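PDB 3E96: dihydrodipicolinate synthase from Bacillus clausii KSM-K16, which probably catalyses the formation of 4-hydroxy-tetrahydrodipicolinate, the step that commits aspartate semialdehyde and pyruvate to lysine biosynthesis. Local coordinates for residues I47-P52 and R81-A86; V51-T56 and K68-R73; A223-E228 and W239-D244; G194-W199 and G210-L215. All coordinates share one frame; numbering follows the deposited sequence.

How the contacts relate
Near the N terminus, contact 1 pairs barrel strands 49-50 and 83-88 and closes the loop that holds helix 64-78. Contact 2 shares Val-51 and Pro-52 with it and is nested inside that loop. It fastens the turn after strand 49-50 to helix 64-78, and Val-71 touches Ala-86 of contact 1. Contact 4 comes much later. It closes the crossover from strand 190-193 to strand 210-213. Contact 3 follows, packing helix 220-231 against helix 235-252 and closing the short turn between them. No loops cross. Contacts 1 and 4 reach the same closed sheet. Contacts 3 and 4 meet through Trp-242 and Lys-198, and contacts 2 and 4 through Thr-56 and Gly-214.

Contact 1. Residues I47-P52 and R81-A86; sequences IDVIVP and RALVVA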
loop_
_atom_site.group_PDB
_atom_site.type_symbol
_atom_site.label_atom_id
_atom_site.label_comp_id
_atom_site.label_asym_id
_atom_site.label_seq_id
_atom_site.Cartn_x
_atom_site.Cartn_y
_atom_site.Cartn_z
ATOM N N ILE B 47 14.201 17.679 19.389
ATOM C CA ILE B 47 14.216 16.857 18.178
ATOM C C ILE B 47 14.815 17.674 17.034
ATOM O O ILE B 47 14.332 18.767 16.720
ATOM C CB ILE B 47 12.794 16.383 17.807
ATOM C CG1 ILE B 47 12.107 15.785 19.039
ATOM C CG2 ILE B 47 12.868 15.338 16.701
ATOM C CD1 ILE B 47 12.877 14.658 19.707
ATOM N N ASP B 48 15.863 17.136 16.415
ATOM C CA ASP B 48 16.567 17.837 15.346
ATOM C C ASP B 48 16.326 17.332 13.927
ATOM O O ASP B 48 16.942 17.823 12.980
ATOM C CB ASP B 48 18.070 17.841 15.642
ATOM C CG ASP B 48 18.381 18.293 17.064
ATOM O OD1 ASP B 48 17.743 19.256 17.538
ATOM O OD2 ASP B 48 19.264 17.687 17.705
ATOM N N VAL B 49 15.448 16.345 13.783
ATOM C CA VAL B 49 15.099 15.806 12.474
ATOM C C VAL B 49 13.589 15.607 12.476
ATOM O O VAL B 49 13.044 14.957 13.370
ATOM C CB VAL B 49 15.778 14.442 12.198
ATOM C CG1 VAL B 49 15.333 13.911 10.838
ATOM C CG2 VAL B 49 17.295 14.591 12.230
ATOM N N ILE B 50 12.909 16.188 11.494
ATOM C CA ILE B 50 11.463 16.045 11.406
ATOM C C ILE B 50 11.148 15.484 10.024
ATOM O O ILE B 50 11.774 15.861 9.029
ATOM C CB ILE B 50 10.747 17.395 11.657
ATOM C CG1 ILE B 50 9.241 17.152 11.798
ATOM C CG2 ILE B 50 11.072 18.389 10.546
ATOM C CD1 ILE B 50 8.462 18.353 12.308
ATOM N N VAL B 51 10.183 14.574 9.971
ATOM C CA VAL B 51 9.849 13.902 8.727
ATOM C C VAL B 51 8.412 14.067 8.238
ATOM O O VAL B 51 7.567 13.202 8.465
ATOM C CB VAL B 51 10.151 12.388 8.857
ATOM C CG1 VAL B 51 10.038 11.699 7.506
ATOM C CG2 VAL B 51 11.539 12.189 9.446
ATOM N N PRO B 52 8.115 15.183 7.558
ATOM C CA PRO B 52 6.750 15.374 7.060
ATOM C C PRO B 52 6.465 14.288 6.020
ATOM O O PRO B 52 7.389 13.754 5.402
ATOM C CB PRO B 52 6.793 16.774 6.448
ATOM C CG PRO B 52 8.241 16.923 6.027
ATOM C CD PRO B 52 8.974 16.329 7.214
ATOM N N ARG B 81 15.432 25.239 12.331
ATOM C CA ARG B 81 15.583 24.612 13.642
ATOM C C ARG B 81 15.857 23.106 13.607
ATOM O O ARG B 81 16.244 22.518 14.617
ATOM C CB ARG B 81 14.346 24.876 14.501
ATOM C CG ARG B 81 14.177 26.333 14.928
ATOM C CD ARG B 81 12.950 26.509 15.814
ATOM N NE ARG B 81 11.716 26.154 15.116
ATOM C CZ ARG B 81 10.507 26.195 15.668
ATOM N NH1 ARG B 81 10.365 26.577 16.928
ATOM N NH2 ARG B 81 9.438 25.854 14.960
ATOM N N ALA B 82 15.648 22.478 12.456
ATOM C CA ALA B 82 15.883 21.045 12.335
ATOM C C ALA B 82 15.975 20.636 10.879
ATOM O O ALA B 82 15.574 21.384 9.990
ATOM C CB ALA B 82 14.751 20.264 13.025
ATOM N N LEU B 83 16.520 19.451 10.636
ATOM C CA LEU B 83 16.622 18.940 9.279
ATOM C C LEU B 83 15.223 18.495 8.886
ATOM O O LEU B 83 14.493 17.932 9.706
ATOM C CB LEU B 83 17.570 17.741 9.212
ATOM C CG LEU B 83 19.066 18.020 9.368
ATOM C CD1 LEU B 83 19.840 16.706 9.362
ATOM C CD2 LEU B 83 19.526 18.919 8.229
ATOM N N VAL B 84 14.848 18.755 7.639
ATOM C CA VAL B 84 13.536 18.369 7.140
ATOM C C VAL B 84 13.709 17.264 6.105
ATOM O O VAL B 84 14.329 17.472 5.066
ATOM C CB VAL B 84 12.818 19.572 6.489
ATOM C CG1 VAL B 84 11.486 19.133 5.893
ATOM C CG2 VAL B 84 12.596 20.660 7.530
ATOM N N VAL B 85 13.173 16.086 6.411
ATOM C CA VAL B 85 13.250 14.938 5.517
ATOM C C VAL B 85 11.849 14.687 4.974
ATOM O O VAL B 85 10.926 14.394 5.732
ATOM C CB VAL B 85 13.742 13.689 6.269
ATOM C CG1 VAL B 85 13.817 12.500 5.313
ATOM C CG2 VAL B 85 15.105 13.972 6.908
ATOM N N ALA B 86 11.694 14.808 3.659
ATOM C CA ALA B 86 10.392 14.636 3.028
ATOM C C ALA B 86 10.065 13.214 2.583
ATOM O O ALA B 86 10.786 12.616 1.783
ATOM C CB ALA B 86 10.269 15.589 1.834
#
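Leu-83 N gives its hydrogen to Asp-48 O at 2.9 Å, the shortest of three backbone bonds between 47-52 and 81-86. This donor stands above the carbonyl plane of Asp-48, 36° out of it. Ile-50 N meets Leu-83 O at 3.0 Å, and Val-85 N meets Ile-50 O at 3.0 Å, both straighter and nearly along the C=O axis. Ile-50 therefore bonds to the two residues that flank Val-84, the pattern of a parallel ladder. Pro-52 interrupts it, having no hydrogen to give Val-85 O; pairing resumes with its backbone bond to Gly-87. Pro-52 CD lies 3.1 Å from Val-85 O, and Val-51 CA makes a CA-H...O contact of 3.2 Å with that oxygen. Val-49 CG1 is anti to the backbone N (chi1 178°) and meets Val-85 CG2 at 3.9 Å. On the other face, Ile-50 CG2 lies beside Val-84 CG2 at 4.1 Å, and Pro-52 crosses Val-84 at about a right angle. Helix 64-78 covers this face and joins both strands in a beta-alpha-beta unit of the TIM barrel. Val-51 lies close to Lys-167, the predicted Schiff-base lysine. The backbone bonds set the register on which the apolar contacts of both faces depend.

Contact 2. Residues V51-T56 and K68-R73; sequences VPCGNT and KEEVRR
The turn that follows strand 49-50 at the C-terminal end of the barrel is tied to helix 64-78 by Cys-53 and Glu-70. Cys-53 N donates to Glu-70 OE2 at 2.8 Å, with an N-H...O angle of 155°. The hydrogen reaches the oxygen on its anti side, 17° out of the carboxylate plane. Glu-70 CG is anti to the backbone N (chi1 177°), and the chain runs on extended toward the turn. On the way, CG packs 4.0 Å from Pro-52 CB. The other oxygen, OE1, is bonded to Thr-21 OG1, so both oxygens of this buried carboxylate have a partner and its rotation is restrained. Beside the polar bond lies an apolar patch. Cys-53 SG meets Val-71 CG2 at 4.0 Å, and Pro-52 CG approaches the same methyl at 4.3 Å. Elsewhere on the helix, Glu-69 joins two arginines in a salt-bridge network. Arg-72 NE and NH2 both reach Glu-69 OE1, while Arg-73 NE bonds Glu-69 OE2 at 2.8 Å. Cys-53 O is bonded to His-113 NE2, which ties the turn to a further loop. A few residues on, the turn carries Thr-56, a predicted pyruvate ligand. This is the place in a TIM barrel where active-site residues usually sit, in a beta-alpha loop backed by its own helix.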
loop_
_atom_site.group_PDB
_atom_site.type_symbol
_atom_site.label_atom_id
_atom_site.label_comp_id
_atom_site.label_asym_id
_atom_site.label_seq_id
_atom_site.Cartn_x
_atom_site.Cartn_y
_atom_site.Cartn_z
ATOM N N VAL B 51 10.183 14.574 9.971
ATOM C CA VAL B 51 9.849 13.902 8.727
ATOM C C VAL B 51 8.412 14.067 8.238
ATOM O O VAL B 51 7.567 13.202 8.465
ATOM C CB VAL B 51 10.151 12.388 8.857
ATOM C CG1 VAL B 51 10.038 11.699 7.506
ATOM C CG2 VAL B 51 11.539 12.189 9.446
ATOM N N PRO B 52 8.115 15.183 7.558
ATOM C CA PRO B 52 6.750 15.374 7.060
ATOM C C PRO B 52 6.465 14.288 6.020
ATOM O O PRO B 52 7.389 13.754 5.402
ATOM C CB PRO B 52 6.793 16.774 6.448
ATOM C CG PRO B 52 8.241 16.923 6.027
ATOM C CD PRO B 52 8.974 16.329 7.214
ATOM N N CYS B 53 5.192 13.961 5.833
ATOM C CA CYS B 53 4.808 12.928 4.878
ATOM C C CYS B 53 5.324 11.550 5.269
ATOM O O CYS B 53 5.585 10.697 4.413
ATOM C CB CYS B 53 5.285 13.301 3.473
ATOM S SG CYS B 53 4.262 14.596 2.736
ATOM N N GLY B 54 5.483 11.345 6.573
ATOM C CA GLY B 54 5.912 10.054 7.078
ATOM C C GLY B 54 4.630 9.266 7.284
ATOM O O GLY B 54 3.541 9.791 7.049
ATOM N N ASN B 55 4.718 8.019 7.721
ATOM C CA ASN B 55 3.487 7.265 7.900
ATOM C C ASN B 55 2.676 7.733 9.100
ATOM O O ASN B 55 1.456 7.611 9.104
ATOM C CB ASN B 55 3.785 5.767 7.965
ATOM C CG ASN B 55 3.764 5.124 6.583
ATOM O OD1 ASN B 55 4.570 4.249 6.282
ATOM N ND2 ASN B 55 2.829 5.561 5.735
ATOM N N THR B 56 3.347 8.296 10.102
ATOM C CA THR B 56 2.648 8.809 11.275
ATOM C C THR B 56 1.859 10.044 10.829
ATOM O O THR B 56 0.867 10.423 11.450
ATOM C CB THR B 56 3.634 9.226 12.385
ATOM O OG1 THR B 56 4.551 8.156 12.636
ATOM C CG2 THR B 56 2.880 9.540 13.679
ATOM N N LYS B 68 2.739 17.656 -0.939
ATOM C CA LYS B 68 3.708 18.680 -1.313
ATOM C C LYS B 68 3.591 19.885 -0.389
ATOM O O LYS B 68 4.598 20.408 0.091
ATOM C CB LYS B 68 3.486 19.129 -2.760
ATOM C CG LYS B 68 3.785 18.068 -3.798
ATOM C CD LYS B 68 3.421 18.559 -5.194
ATOM C CE LYS B 68 3.728 17.502 -6.247
ATOM N NZ LYS B 68 3.262 17.916 -7.610
ATOM N N GLU B 69 2.360 20.323 -0.148
ATOM C CA GLU B 69 2.116 21.471 0.717
ATOM C C GLU B 69 2.598 21.208 2.141
ATOM O O GLU B 69 3.111 22.109 2.803
ATOM C CB GLU B 69 0.622 21.817 0.728
ATOM C CG GLU B 69 0.227 23.013 1.603
ATOM C CD GLU B 69 0.777 24.343 1.102
ATOM O OE1 GLU B 69 1.225 24.407 -0.063
ATOM O OE2 GLU B 69 0.751 25.330 1.875
ATOM N N GLU B 70 2.437 19.979 2.624
ATOM C CA GLU B 70 2.889 19.685 3.981
ATOM C C GLU B 70 4.398 19.881 4.080
ATOM O O GLU B 70 4.897 20.418 5.071
ATOM C CB GLU B 70 2.515 18.259 4.403
ATOM C CG GLU B 70 3.038 17.895 5.796
ATOM C CD GLU B 70 2.360 16.678 6.389
ATOM O OE1 GLU B 70 1.137 16.748 6.636
ATOM O OE2 GLU B 70 3.048 15.656 6.609
ATOM N N VAL B 71 5.131 19.449 3.059
ATOM C CA VAL B 71 6.579 19.621 3.075
ATOM C C VAL B 71 6.905 21.118 3.078
ATOM O O VAL B 71 7.755 21.568 3.846
ATOM C CB VAL B 71 7.251 18.937 1.859
ATOM C CG1 VAL B 71 8.750 19.220 1.856
ATOM C CG2 VAL B 71 7.019 17.431 1.925
ATOM N N ARG B 72 6.217 21.890 2.239
ATOM C CA ARG B 72 6.453 23.336 2.187
ATOM C C ARG B 72 6.166 23.982 3.539
ATOM O O ARG B 72 6.961 24.779 4.034
ATOM C CB ARG B 72 5.579 23.995 1.110
ATOM C CG ARG B 72 5.935 23.593 -0.316
ATOM C CD ARG B 72 5.248 24.497 -1.336
ATOM N NE ARG B 72 3.806 24.273 -1.419
ATOM C CZ ARG B 72 3.221 23.481 -2.313
ATOM N NH1 ARG B 72 3.950 22.826 -3.212
ATOM N NH2 ARG B 72 1.904 23.355 -2.324
ATOM N N ARG B 73 5.022 23.643 4.127
ATOM C CA ARG B 73 4.632 24.185 5.425
ATOM C C ARG B 73 5.673 23.853 6.495
ATOM O O ARG B 73 5.991 24.686 7.343
ATOM C CB ARG B 73 3.273 23.616 5.847
ATOM C CG ARG B 73 2.099 24.051 4.971
ATOM C CD ARG B 73 1.413 25.298 5.521
ATOM N NE ARG B 73 0.337 25.753 4.644
ATOM C CZ ARG B 73 -0.549 26.694 4.963
ATOM N NH1 ARG B 73 -0.497 27.286 6.148
ATOM N NH2 ARG B 73 -1.484 27.045 4.090
#

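Contact 3. Residues A223-E228 and W239-D244; sequences AVEMLE and WRIWED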
loop_
_atom_site.group_PDB
_atom_site.type_symbol
_atom_site.label_atom_id
_atom_site.label_comp_id
_atom_site.label_asym_id
_atom_site.label_seq_id
_atom_site.Cartn_x
_atom_site.Cartn_y
_atom_site.Cartn_z
ATOM N N ALA B 223 11.214 10.667 24.501
ATOM C CA ALA B 223 12.015 10.137 23.409
ATOM C C ALA B 223 13.455 10.594 23.601
ATOM O O ALA B 223 14.395 9.817 23.424
ATOM C CB ALA B 223 11.475 10.636 22.069
ATOM N N VAL B 224 13.622 11.862 23.974
ATOM C CA VAL B 224 14.952 12.417 24.197
ATOM C C VAL B 224 15.661 11.683 25.331
ATOM O O VAL B 224 16.858 11.423 25.254
ATOM C CB VAL B 224 14.885 13.931 24.530
ATOM C CG1 VAL B 224 16.267 14.441 24.927
ATOM C CG2 VAL B 224 14.388 14.704 23.315
ATOM N N GLU B 225 14.920 11.345 26.383
ATOM C CA GLU B 225 15.511 10.632 27.510
ATOM C C GLU B 225 16.068 9.284 27.060
ATOM O O GLU B 225 17.145 8.879 27.500
ATOM C CB GLU B 225 14.476 10.407 28.614
ATOM C CG GLU B 225 13.862 11.678 29.171
ATOM C CD GLU B 225 12.877 11.404 30.294
ATOM O OE1 GLU B 225 12.068 12.307 30.612
ATOM O OE2 GLU B 225 12.917 10.291 30.864
ATOM N N MET B 226 15.339 8.592 26.185
ATOM C CA MET B 226 15.796 7.291 25.703
ATOM C C MET B 226 17.058 7.444 24.870
ATOM O O MET B 226 18.000 6.669 25.024
ATOM C CB MET B 226 14.717 6.585 24.863
ATOM C CG MET B 226 15.167 5.205 24.334
ATOM S SD MET B 226 13.905 4.217 23.447
ATOM C CE MET B 226 13.073 3.427 24.861
ATOM N N LEU B 227 17.076 8.437 23.982
ATOM C CA LEU B 227 18.239 8.662 23.130
ATOM C C LEU B 227 19.477 8.959 23.965
ATOM O O LEU B 227 20.548 8.413 23.715
ATOM C CB LEU B 227 18.000 9.831 22.167
ATOM C CG LEU B 227 19.181 10.160 21.243
ATOM C CD1 LEU B 227 19.370 9.040 20.221
ATOM C CD2 LEU B 227 18.932 11.487 20.531
ATOM N N GLU B 228 19.330 9.827 24.959
ATOM C CA GLU B 228 20.468 10.184 25.795
ATOM C C GLU B 228 20.963 8.991 26.611
ATOM O O GLU B 228 22.169 8.779 26.729
ATOM C CB GLU B 228 20.100 11.353 26.705
ATOM C CG GLU B 228 19.565 12.544 25.918
ATOM C CD GLU B 228 19.481 13.811 26.738
ATOM O OE1 GLU B 228 19.011 13.745 27.892
ATOM O OE2 GLU B 228 19.876 14.877 26.218
ATOM N N TRP B 239 16.407 0.765 30.168
ATOM C CA TRP B 239 15.329 -0.167 30.475
ATOM C C TRP B 239 14.192 0.470 31.256
ATOM O O TRP B 239 13.030 0.103 31.080
ATOM C CB TRP B 239 15.887 -1.380 31.223
ATOM C CG TRP B 239 16.837 -2.168 30.377
ATOM C CD1 TRP B 239 18.152 -2.423 30.636
ATOM C CD2 TRP B 239 16.555 -2.767 29.103
ATOM N NE1 TRP B 239 18.709 -3.140 29.605
ATOM C CE2 TRP B 239 17.751 -3.366 28.650
ATOM C CE3 TRP B 239 15.409 -2.855 28.303
ATOM C CZ2 TRP B 239 17.835 -4.044 27.427
ATOM C CZ3 TRP B 239 15.491 -3.529 27.086
ATOM C CH2 TRP B 239 16.697 -4.114 26.662
ATOM N N ARG B 240 14.520 1.430 32.112
ATOM C CA ARG B 240 13.494 2.110 32.890
ATOM C C ARG B 240 12.596 2.911 31.952
ATOM O O ARG B 240 11.371 2.832 32.033
ATOM C CB ARG B 240 14.143 3.046 33.910
ATOM C CG ARG B 240 13.153 3.806 34.784
ATOM C CD ARG B 240 13.406 5.299 34.695
ATOM N NE ARG B 240 14.802 5.626 34.975
ATOM C CZ ARG B 240 15.408 6.727 34.543
ATOM N NH1 ARG B 240 14.739 7.604 33.807
ATOM N NH2 ARG B 240 16.683 6.948 34.840
ATOM N N ILE B 241 13.215 3.684 31.064
ATOM C CA ILE B 241 12.476 4.498 30.104
ATOM C C ILE B 241 11.705 3.583 29.152
ATOM O O ILE B 241 10.550 3.849 28.814
ATOM C CB ILE B 241 13.435 5.389 29.287
ATOM C CG1 ILE B 241 14.275 6.249 30.235
ATOM C CG2 ILE B 241 12.644 6.277 28.337
ATOM C CD1 ILE B 241 15.417 6.988 29.551
ATOM N N TRP B 242 12.354 2.507 28.724
ATOM C CA TRP B 242 11.727 1.543 27.821
ATOM C C TRP B 242 10.441 0.969 28.426
ATOM O O TRP B 242 9.382 1.010 27.797
ATOM C CB TRP B 242 12.707 0.411 27.509
ATOM C CG TRP B 242 12.143 -0.650 26.618
ATOM C CD1 TRP B 242 11.923 -0.564 25.270
ATOM C CD2 TRP B 242 11.727 -1.964 27.010
ATOM N NE1 TRP B 242 11.398 -1.750 24.799
ATOM C CE2 TRP B 242 11.267 -2.624 25.848
ATOM C CE3 TRP B 242 11.699 -2.646 28.233
ATOM C CZ2 TRP B 242 10.784 -3.936 25.874
ATOM C CZ3 TRP B 242 11.218 -3.952 28.258
ATOM C CH2 TRP B 242 10.767 -4.582 27.084
ATOM N N GLU B 243 10.527 0.434 29.642
ATOM C CA GLU B 243 9.348 -0.141 30.294
ATOM C C GLU B 243 8.238 0.894 30.422
ATOM O O GLU B 243 7.056 0.567 30.337
ATOM C CB GLU B 243 9.693 -0.664 31.690
ATOM C CG GLU B 243 10.591 -1.881 31.708
ATOM C CD GLU B 243 10.635 -2.534 33.073
ATOM O OE1 GLU B 243 9.617 -3.131 33.478
ATOM O OE2 GLU B 243 11.681 -2.444 33.739
ATOM N N ASP B 244 8.638 2.143 30.624
ATOM C CA ASP B 244 7.706 3.257 30.775
ATOM C C ASP B 244 6.939 3.558 29.485
ATOM O O ASP B 244 5.761 3.907 29.524
ATOM C CB ASP B 244 8.484 4.508 31.212
ATOM C CG ASP B 244 7.584 5.676 31.566
ATOM O OD1 ASP B 244 6.764 5.538 32.497
ATOM O OD2 ASP B 244 7.700 6.739 30.917
#
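Ile-241 points from helix 235-252 at Glu-225 and Met-226 of helix 220-231, in an antiparallel helical hairpin. The axes of the two segments pass 9.5 Å apart, with 148° between their directions. The first helix follows the last barrel strand, and the second probably begins the C-terminal helical region, as in other DapA family members. From CB of Ile-241 two branches leave. CG2 packs on Met-226 CB at 4.1 Å. CG1 is anti to the carbonyl carbon (chi1 -56°) and leads to CD1 at the tip. CD1 rests on the other helix backbone, 3.3 Å from Glu-225 O and 3.7 Å from Met-226 N, and also touches Glu-225 CB. An alanine here would probably open a gap against the backbone of Glu-225 and leave Met-226 CB without that methyl neighbour. Met-226 runs extended to SD and then bends at chi3 (-84°). Its methyl CE thereby comes alongside Trp-242, 3.8 Å from CA, at the edge of the ring and near its plane. The indole NE1 is bonded to Lys-198 O, and one ring face carries Trp-239 CZ3. The contact is only partly buried. At its outer margin, Glu-225 OE2 and Arg-240 NH1 are 4.4 Å apart, too far for a salt bridge.

Contact 4. Residues G194-W199 and G210-L215; sequences GTAEKW and GFTSGL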
loop_
_atom_site.group_PDB
_atom_site.type_symbol
_atom_site.label_atom_id
_atom_site.label_comp_id
_atom_site.label_asym_id
_atom_site.label_seq_id
_atom_site.Cartn_x
_atom_site.Cartn_y
_atom_site.Cartn_z
ATOM N N GLY B 194 13.527 1.915 12.444
ATOM C CA GLY B 194 12.278 2.475 11.952
ATOM C C GLY B 194 11.029 2.035 12.690
ATOM O O GLY B 194 9.921 2.383 12.277
ATOM N N THR B 195 11.195 1.291 13.783
ATOM C CA THR B 195 10.046 0.805 14.538
ATOM C C THR B 195 9.850 1.428 15.923
ATOM O O THR B 195 9.146 0.882 16.772
ATOM C CB THR B 195 10.084 -0.733 14.637
ATOM O OG1 THR B 195 11.389 -1.159 15.044
ATOM C CG2 THR B 195 9.766 -1.351 13.267
ATOM N N ALA B 196 10.493 2.576 16.123
ATOM C CA ALA B 196 10.390 3.384 17.335
ATOM C C ALA B 196 10.905 2.855 18.668
ATOM O O ALA B 196 11.602 1.846 18.739
ATOM C CB ALA B 196 8.949 3.880 17.494
ATOM N N GLU B 197 10.546 3.574 19.727
ATOM C CA GLU B 197 10.999 3.283 21.082
ATOM C C GLU B 197 10.905 1.864 21.630
ATOM O O GLU B 197 11.779 1.451 22.389
ATOM C CB GLU B 197 10.343 4.265 22.062
ATOM C CG GLU B 197 10.844 5.705 21.890
ATOM C CD GLU B 197 9.989 6.541 20.950
ATOM O OE1 GLU B 197 9.287 5.968 20.090
ATOM O OE2 GLU B 197 10.029 7.787 21.067
ATOM N N LYS B 198 9.868 1.113 21.273
ATOM C CA LYS B 198 9.760 -0.252 21.785
ATOM C C LYS B 198 10.948 -1.087 21.310
ATOM O O LYS B 198 11.460 -1.937 22.037
ATOM C CB LYS B 198 8.458 -0.915 21.316
ATOM C CG LYS B 198 8.342 -2.391 21.717
ATOM C CD LYS B 198 6.994 -2.988 21.334
ATOM C CE LYS B 198 6.934 -4.471 21.684
ATOM N NZ LYS B 198 5.659 -5.106 21.248
ATOM N N TRP B 199 11.399 -0.826 20.090
ATOM C CA TRP B 199 12.497 -1.592 19.517
ATOM C C TRP B 199 13.873 -0.934 19.531
ATOM O O TRP B 199 14.888 -1.609 19.351
ATOM C CB TRP B 199 12.136 -1.991 18.078
ATOM C CG TRP B 199 10.981 -2.940 18.029
ATOM C CD1 TRP B 199 9.654 -2.624 17.954
ATOM C CD2 TRP B 199 11.050 -4.365 18.126
ATOM N NE1 TRP B 199 8.892 -3.771 18.002
ATOM C CE2 TRP B 199 9.725 -4.852 18.109
ATOM C CE3 TRP B 199 12.107 -5.280 18.230
ATOM C CZ2 TRP B 199 9.427 -6.218 18.191
ATOM C CZ3 TRP B 199 11.811 -6.638 18.313
ATOM C CH2 TRP B 199 10.481 -7.092 18.293
ATOM N N GLY B 210 20.158 5.674 15.695
ATOM C CA GLY B 210 19.054 6.614 15.660
ATOM C C GLY B 210 17.760 5.825 15.621
ATOM O O GLY B 210 17.785 4.607 15.445
ATOM N N PHE B 211 16.632 6.501 15.805
ATOM C CA PHE B 211 15.341 5.829 15.751
ATOM C C PHE B 211 14.225 6.817 15.434
ATOM O O PHE B 211 14.349 8.014 15.692
ATOM C CB PHE B 211 15.059 5.067 17.066
ATOM C CG PHE B 211 14.978 5.938 18.299
ATOM C CD1 PHE B 211 13.783 6.552 18.661
ATOM C CD2 PHE B 211 16.091 6.105 19.120
ATOM C CE1 PHE B 211 13.691 7.316 19.822
ATOM C CE2 PHE B 211 16.017 6.867 20.286
ATOM C CZ PHE B 211 14.812 7.475 20.640
ATOM N N THR B 212 13.156 6.313 14.829
ATOM C CA THR B 212 12.011 7.147 14.487
ATOM C C THR B 212 11.114 7.218 15.709
ATOM O O THR B 212 11.214 6.385 16.611
ATOM C CB THR B 212 11.210 6.550 13.321
ATOM O OG1 THR B 212 10.812 5.214 13.650
ATOM C CG2 THR B 212 12.049 6.539 12.055
ATOM N N SER B 213 10.231 8.208 15.746
ATOM C CA SER B 213 9.346 8.337 16.893
ATOM C C SER B 213 8.064 9.084 16.577
ATOM O O SER B 213 8.090 10.132 15.932
ATOM C CB SER B 213 10.074 9.053 18.037
ATOM O OG SER B 213 9.186 9.317 19.113
ATOM N N GLY B 214 6.945 8.518 17.025
ATOM C CA GLY B 214 5.654 9.155 16.847
ATOM C C GLY B 214 5.311 9.749 18.204
ATOM O O GLY B 214 4.501 10.666 18.331
ATOM N N LEU B 215 5.951 9.211 19.234
ATOM C CA LEU B 215 5.741 9.671 20.599
ATOM C C LEU B 215 6.081 11.158 20.754
ATOM O O LEU B 215 5.490 11.849 21.586
ATOM C CB LEU B 215 6.595 8.835 21.566
ATOM C CG LEU B 215 6.578 9.187 23.058
ATOM C CD1 LEU B 215 5.160 9.091 23.594
ATOM C CD2 LEU B 215 7.489 8.233 23.818
HETATM O O HOH W 1 6.941 6.537 19.108
#
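Glu-197 reaches from the loop 194-199 to Ser-213, where its OE2 accepts a hydrogen bond from OG at 2.6 Å on the syn lone pair. Its CG is anti to the carbonyl carbon, and the chain then bends sharply at chi2 (93°), which sends CD toward the end of strand 210-213. Before the bend, CG lies 3.9 Å from Phe-211 CE1. The two side chains cross at about a right angle, with carboxylate and ring planes 56° apart. OE1 takes a hydrogen from a water at 2.6 Å, and that water accepts from Leu-215 N at 2.9 Å. Leu-215 CB and CD2 lie against Glu-197 OE2, CB at 3.6 Å. Ser-213 OG stands anti to its backbone N (chi1 174°) and also bonds Val-216 N. Thr-212 holds OG1 between its backbone N and carbonyl carbon, which sets it beside Gly-194, and makes a weak bond to Cys-193 O. Its carbonyl O has a CA-H...O contact with Ala-196 CA at 3.2 Å. That oxygen and Ala-196 N are buried without a conventional partner. An alanine in place of Glu-197 would probably leave Ser-213 OG and the water without their acceptor and open a gap beside Phe-211. Close by lies the predicted active site, where Thr-212 approaches Lys-167 and Gly-194 O is bonded to Tyr-143 OH. Ala-223, Met-226 and Ile-245 add apolar contacts to Glu-197. The short bonds to the serine and the water probably offset the cost of burying this carboxylate, and they join the loop to the end of the strand.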